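PDB 4KU4: Ras-3 from Cryphonectria parasitica from Cryphonectria parasitica, which belongs to the Ras family of small guanine-nucleotide-binding proteins with a P-loop fold and is seen here with guanosine-5'-diphosphate and magnesium bound. Local coordinates for residues R79-F89 / L107-L118. Numbering follows the deposited sequence. Where two conformers were deposited one is given.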
loop_
_atom_site.group_PDB
_atom_site.type_symbol
_atom_site.label_atom_id
_atom_site.label_comp_id
_atom_site.label_asym_id
_atom_site.label_seq_id
_atom_site.Cartn_x
_atom_site.Cartn_y
_atom_site.Cartn_z
ATOM N N ARG A 79 -12.406 -3.158 -8.658
ATOM C CA ARG A 79 -11.340 -2.304 -8.150
ATOM C C ARG A 79 -11.905 -0.943 -7.756
ATOM O O ARG A 79 -11.487 -0.355 -6.764
ATOM C CB ARG A 79 -10.218 -2.151 -9.174
ATOM C CG ARG A 79 -8.975 -1.498 -8.622
ATOM C CD ARG A 79 -7.830 -1.611 -9.606
ATOM N NE ARG A 79 -7.807 -2.907 -10.279
ATOM C CZ ARG A 79 -8.100 -3.086 -11.566
ATOM N NH1 ARG A 79 -8.061 -4.301 -12.105
ATOM N NH2 ARG A 79 -8.432 -2.051 -12.319
ATOM N N GLU A 80 -12.873 -0.452 -8.526
ATOM C CA GLU A 80 -13.500 0.832 -8.233
ATOM C C GLU A 80 -14.261 0.825 -6.902
ATOM O O GLU A 80 -14.328 1.841 -6.216
ATOM C CB GLU A 80 -14.423 1.272 -9.373
ATOM C CG GLU A 80 -14.094 2.656 -9.912
ATOM C CD GLU A 80 -15.313 3.378 -10.462
ATOM O OE1 GLU A 80 -16.032 2.785 -11.292
ATOM O OE2 GLU A 80 -15.550 4.540 -10.066
ATOM N N GLN A 81 -14.837 -0.311 -6.530
ATOM C CA GLN A 81 -15.508 -0.388 -5.232
ATOM C C GLN A 81 -14.462 -0.340 -4.120
ATOM O O GLN A 81 -14.626 0.374 -3.134
ATOM C CB GLN A 81 -16.353 -1.658 -5.111
ATOM C CG GLN A 81 -17.467 -1.561 -4.076
ATOM C CD GLN A 81 -18.688 -2.385 -4.470
ATOM O OE1 GLN A 81 -18.597 -3.600 -4.639
ATOM N NE2 GLN A 81 -19.832 -1.725 -4.628
ATOM N N TRP A 82 -13.383 -1.089 -4.303
ATOM C CA TRP A 82 -12.291 -1.092 -3.336
ATOM C C TRP A 82 -11.823 0.343 -3.067
ATOM O O TRP A 82 -11.514 0.716 -1.929
ATOM C CB TRP A 82 -11.122 -1.936 -3.849
ATOM C CG TRP A 82 -11.410 -3.406 -4.092
ATOM C CD1 TRP A 82 -12.384 -4.166 -3.514
ATOM C CD2 TRP A 82 -10.678 -4.284 -4.961
ATOM N NE1 TRP A 82 -12.307 -5.464 -3.978
ATOM C CE2 TRP A 82 -11.265 -5.559 -4.863
ATOM C CE3 TRP A 82 -9.579 -4.112 -5.808
ATOM C CZ2 TRP A 82 -10.795 -6.658 -5.588
ATOM C CZ3 TRP A 82 -9.112 -5.201 -6.524
ATOM C CH2 TRP A 82 -9.718 -6.458 -6.410
ATOM N N ILE A 83 -11.779 1.157 -4.115
ATOM C CA ILE A 83 -11.287 2.527 -3.991
ATOM C C ILE A 83 -12.272 3.462 -3.287
ATOM O O ILE A 83 -11.877 4.297 -2.472
ATOM C CB ILE A 83 -10.882 3.102 -5.381
ATOM C CG1 ILE A 83 -9.723 2.281 -5.958
ATOM C CG2 ILE A 83 -10.495 4.564 -5.279
ATOM C CD1 ILE A 83 -9.408 2.568 -7.421
ATOM N N ARG A 84 -13.559 3.326 -3.599
ATOM C CA ARG A 84 -14.577 4.154 -2.968
ATOM C C ARG A 84 -14.629 3.917 -1.464
ATOM O O ARG A 84 -14.863 4.847 -0.694
ATOM C CB ARG A 84 -15.958 3.876 -3.581
ATOM C CG ARG A 84 -16.042 4.162 -5.068
ATOM C CD ARG A 84 -17.396 3.748 -5.649
ATOM N NE ARG A 84 -18.247 4.897 -5.952
ATOM C CZ ARG A 84 -19.496 5.033 -5.522
ATOM N NH1 ARG A 84 -20.043 4.090 -4.769
ATOM N NH2 ARG A 84 -20.198 6.109 -5.849
ATOM N N GLN A 85 -14.382 2.679 -1.049
ATOM C CA GLN A 85 -14.585 2.296 0.350
ATOM C C GLN A 85 -13.333 2.395 1.220
ATOM O O GLN A 85 -13.339 1.945 2.362
ATOM C CB GLN A 85 -15.182 0.893 0.436
ATOM C CG GLN A 85 -16.587 0.818 -0.144
ATOM C CD GLN A 85 -17.058 -0.604 -0.399
ATOM O OE1 GLN A 85 -18.154 -0.814 -0.923
ATOM N NE2 GLN A 85 -16.235 -1.586 -0.034
ATOM N N ASN A 86 -12.271 2.982 0.682
ATOM C CA ASN A 86 -11.051 3.187 1.465
ATOM C C ASN A 86 -10.520 4.623 1.367
ATOM O O ASN A 86 -10.771 5.324 0.386
ATOM C CB ASN A 86 -9.973 2.170 1.074
ATOM C CG ASN A 86 -10.283 0.780 1.571
ATOM O OD1 ASN A 86 -9.971 0.426 2.718
ATOM N ND2 ASN A 86 -10.884 -0.025 0.716
ATOM N N GLU A 87 -9.785 5.054 2.391
ATOM C CA GLU A 87 -9.275 6.423 2.479
ATOM C C GLU A 87 -7.828 6.530 1.984
ATOM O O GLU A 87 -7.442 7.520 1.363
ATOM C CB GLU A 87 -9.374 6.941 3.933
ATOM C CG GLU A 87 -8.270 7.941 4.339
ATOM C CD GLU A 87 -8.281 8.389 5.827
ATOM O OE1 GLU A 87 -8.116 7.540 6.754
ATOM O OE2 GLU A 87 -8.412 9.615 6.067
ATOM N N LEU A 88 -7.034 5.501 2.266
ATOM C CA LEU A 88 -5.610 5.534 1.996
ATOM C C LEU A 88 -5.249 4.305 1.189
ATOM O O LEU A 88 -5.938 3.290 1.262
ATOM C CB LEU A 88 -4.825 5.532 3.303
ATOM C CG LEU A 88 -5.284 6.530 4.366
ATOM C CD1 LEU A 88 -4.661 6.224 5.730
ATOM C CD2 LEU A 88 -4.983 7.972 3.937
ATOM N N PHE A 89 -4.152 4.388 0.443
ATOM C CA PHE A 89 -3.795 3.360 -0.515
ATOM C C PHE A 89 -2.329 2.975 -0.543
ATOM O O PHE A 89 -1.438 3.823 -0.528
ATOM C CB PHE A 89 -4.241 3.790 -1.918
ATOM C CG PHE A 89 -5.723 3.969 -2.038
ATOM C CD1 PHE A 89 -6.532 2.905 -2.407
ATOM C CD2 PHE A 89 -6.312 5.186 -1.740
ATOM C CE1 PHE A 89 -7.903 3.049 -2.502
ATOM C CE2 PHE A 89 -7.688 5.343 -1.836
ATOM C CZ PHE A 89 -8.484 4.262 -2.211
ATOM N N LEU A 107 -2.502 1.998 -11.941
ATOM C CA LEU A 107 -3.383 1.903 -10.785
ATOM C C LEU A 107 -3.456 3.215 -10.028
ATOM O O LEU A 107 -4.516 3.613 -9.564
ATOM C CB LEU A 107 -2.925 0.777 -9.853
ATOM C CG LEU A 107 -3.127 -0.601 -10.448
ATOM C CD1 LEU A 107 -2.319 -1.655 -9.703
ATOM C CD2 LEU A 107 -4.624 -0.913 -10.418
ATOM N N PHE A 108 -2.330 3.899 -9.899
ATOM C CA PHE A 108 -2.352 5.221 -9.287
ATOM C C PHE A 108 -3.342 6.145 -10.015
ATOM O O PHE A 108 -4.136 6.838 -9.384
ATOM C CB PHE A 108 -0.954 5.847 -9.276
ATOM C CG PHE A 108 -0.938 7.251 -8.767
ATOM C CD1 PHE A 108 -0.792 7.508 -7.410
ATOM C CD2 PHE A 108 -1.094 8.315 -9.634
ATOM C CE1 PHE A 108 -0.794 8.803 -6.933
ATOM C CE2 PHE A 108 -1.091 9.612 -9.170
ATOM C CZ PHE A 108 -0.948 9.856 -7.806
ATOM N N GLU A 109 -3.306 6.147 -11.344
ATOM C CA GLU A 109 -4.227 7.003 -12.098
ATOM C C GLU A 109 -5.680 6.603 -11.868
ATOM O O GLU A 109 -6.528 7.479 -11.745
ATOM C CB GLU A 109 -3.906 7.024 -13.600
ATOM C CG GLU A 109 -3.999 8.404 -14.237
ATOM C CD GLU A 109 -5.354 8.653 -14.857
ATOM O OE1 GLU A 109 -5.549 9.739 -15.440
ATOM O OE2 GLU A 109 -6.222 7.758 -14.767
ATOM N N GLU A 110 -5.966 5.298 -11.808
ATOM C CA GLU A 110 -7.305 4.837 -11.453
ATOM C C GLU A 110 -7.730 5.403 -10.106
ATOM O O GLU A 110 -8.857 5.869 -9.942
ATOM C CB GLU A 110 -7.389 3.301 -11.399
ATOM C CG GLU A 110 -7.463 2.578 -12.736
ATOM C CD GLU A 110 -7.775 1.098 -12.556
ATOM O OE1 GLU A 110 -8.235 0.724 -11.457
ATOM O OE2 GLU A 110 -7.567 0.309 -13.502
ATOM N N VAL A 111 -6.837 5.352 -9.124
ATOM C CA VAL A 111 -7.187 5.860 -7.797
ATOM C C VAL A 111 -7.550 7.346 -7.824
ATOM O O VAL A 111 -8.615 7.748 -7.344
ATOM C CB VAL A 111 -6.075 5.578 -6.757
ATOM C CG1 VAL A 111 -6.310 6.384 -5.481
ATOM C CG2 VAL A 111 -6.023 4.087 -6.455
ATOM N N ILE A 112 -6.664 8.159 -8.395
ATOM C CA ILE A 112 -6.907 9.595 -8.497
ATOM C C ILE A 112 -8.209 9.931 -9.239
ATOM O O ILE A 112 -9.009 10.729 -8.755
ATOM C CB ILE A 112 -5.725 10.313 -9.164
ATOM C CG1 ILE A 112 -4.555 10.388 -8.187
ATOM C CG2 ILE A 112 -6.131 11.711 -9.605
ATOM C CD1 ILE A 112 -4.844 11.225 -6.980
ATOM N N GLN A 113 -8.414 9.315 -10.400
ATOM C CA GLN A 113 -9.603 9.580 -11.207
ATOM C C GLN A 113 -10.882 9.190 -10.476
ATOM O O GLN A 113 -11.877 9.915 -10.514
ATOM C CB GLN A 113 -9.524 8.854 -12.555
ATOM C CG GLN A 113 -8.374 9.310 -13.449
ATOM C CD GLN A 113 -8.446 10.784 -13.805
ATOM O OE1 GLN A 113 -9.468 11.440 -13.581
ATOM N NE2 GLN A 113 -7.357 11.317 -14.361
ATOM N N THR A 114 -10.857 8.036 -9.819
ATOM C CA THR A 114 -12.004 7.575 -9.050
ATOM C C THR A 114 -12.287 8.511 -7.875
ATOM O O THR A 114 -13.426 8.919 -7.667
ATOM C CB THR A 114 -11.816 6.125 -8.555
ATOM O OG1 THR A 114 -11.602 5.260 -9.679
ATOM C CG2 THR A 114 -13.046 5.659 -7.787
ATOM N N LYS A 115 -11.247 8.866 -7.125
ATOM C CA LYS A 115 -11.395 9.812 -6.014
ATOM C C LYS A 115 -11.832 11.203 -6.477
ATOM O O LYS A 115 -12.518 11.916 -5.750
ATOM C CB LYS A 115 -10.104 9.901 -5.192
ATOM C CG LYS A 115 -9.887 8.717 -4.276
ATOM C CD LYS A 115 -11.062 8.532 -3.324
ATOM C CE LYS A 115 -10.792 7.418 -2.309
ATOM N NZ LYS A 115 -11.959 7.141 -1.421
ATOM N N ARG A 116 -11.433 11.583 -7.686
ATOM C CA ARG A 116 -11.859 12.848 -8.274
ATOM C C ARG A 116 -13.361 12.824 -8.546
ATOM O O ARG A 116 -14.056 13.822 -8.338
ATOM C CB ARG A 116 -11.084 13.124 -9.564
ATOM C CG ARG A 116 -9.594 13.327 -9.353
ATOM C CD ARG A 116 -8.945 13.904 -10.602
ATOM N NE ARG A 116 -8.177 15.116 -10.326
ATOM C CZ ARG A 116 -7.018 15.413 -10.906
ATOM N NH1 ARG A 116 -6.381 16.538 -10.591
ATOM N NH2 ARG A 116 -6.498 14.589 -11.806
ATOM N N LYS A 117 -13.861 11.674 -8.994
ATOM C CA LYS A 117 -15.288 11.511 -9.269
ATOM C C LYS A 117 -16.105 11.814 -8.023
ATOM O O LYS A 117 -17.077 12.563 -8.071
ATOM C CB LYS A 117 -15.618 10.079 -9.705
ATOM N N LEU A 118 -15.712 11.203 -6.911
ATOM C CA LEU A 118 -16.452 11.317 -5.659
ATOM C C LEU A 118 -16.372 12.713 -5.047
ATOM O O LEU A 118 -17.362 13.222 -4.525
ATOM C CB LEU A 118 -15.961 10.269 -4.656
ATOM C CG LEU A 118 -16.308 8.820 -5.009
ATOM C CD1 LEU A 118 -15.644 7.839 -4.044
ATOM C CD2 LEU A 118 -17.818 8.634 -5.021
#
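L107 opens the contact by setting its CD2 methyl against CD of R79, the two side chains crossing at about a right angle. One turn on, E110 takes the guanidinium of the same arginine in a salt bridge: R79 NH2 lies 2.9 Å from E110 OE1 and 2.8 Å from E110 OE2. The bond to OE1 is nearly straight (167°), lies close to the guanidinium plane and uses the syn lone pair. R79 reaches it with CG anti to its backbone N (chi1 -169°) and a bend at chi3. V111 faces two ways. Its CG2 meets I83 CD1 at 3.8 Å, while CG1 sits over one face of the F89 ring, 4.1 Å from the centroid, in a CH-pi contact. T114 packs CG2 against I83 CG2, and the E80 side chain crosses T114 obliquely, its OE2 coming near T114 CG2. T114 OG1 donates to E110 O, which also accepts T114 N, the two donors coming from opposite faces of the carbonyl plane. I83 is thereby a knob in the hole formed by E110, V111, T114 and K115. K115 runs past the edge of the F89 ring, CE being 3.8 Å from F89 CE2, and its ammonium ties down the end of helix 77-84: NZ donates to I83 O at 3.0 Å and to N86 O at 2.8 Å, bridging the turn before the strand. Last, L118 lays its methyls across the R84 chain at the exposed border. The axes of the helical pieces 79-84 and 107-118 cross at -62° and come within 9.8 Å of each other. F89 and V111 also touch strand 15-20, through A18 and L20 respectively, so the contact joins helices 77-84 and 98-118 over the central sheet, an alpha/beta layering characteristic of the Ras-type P-loop fold.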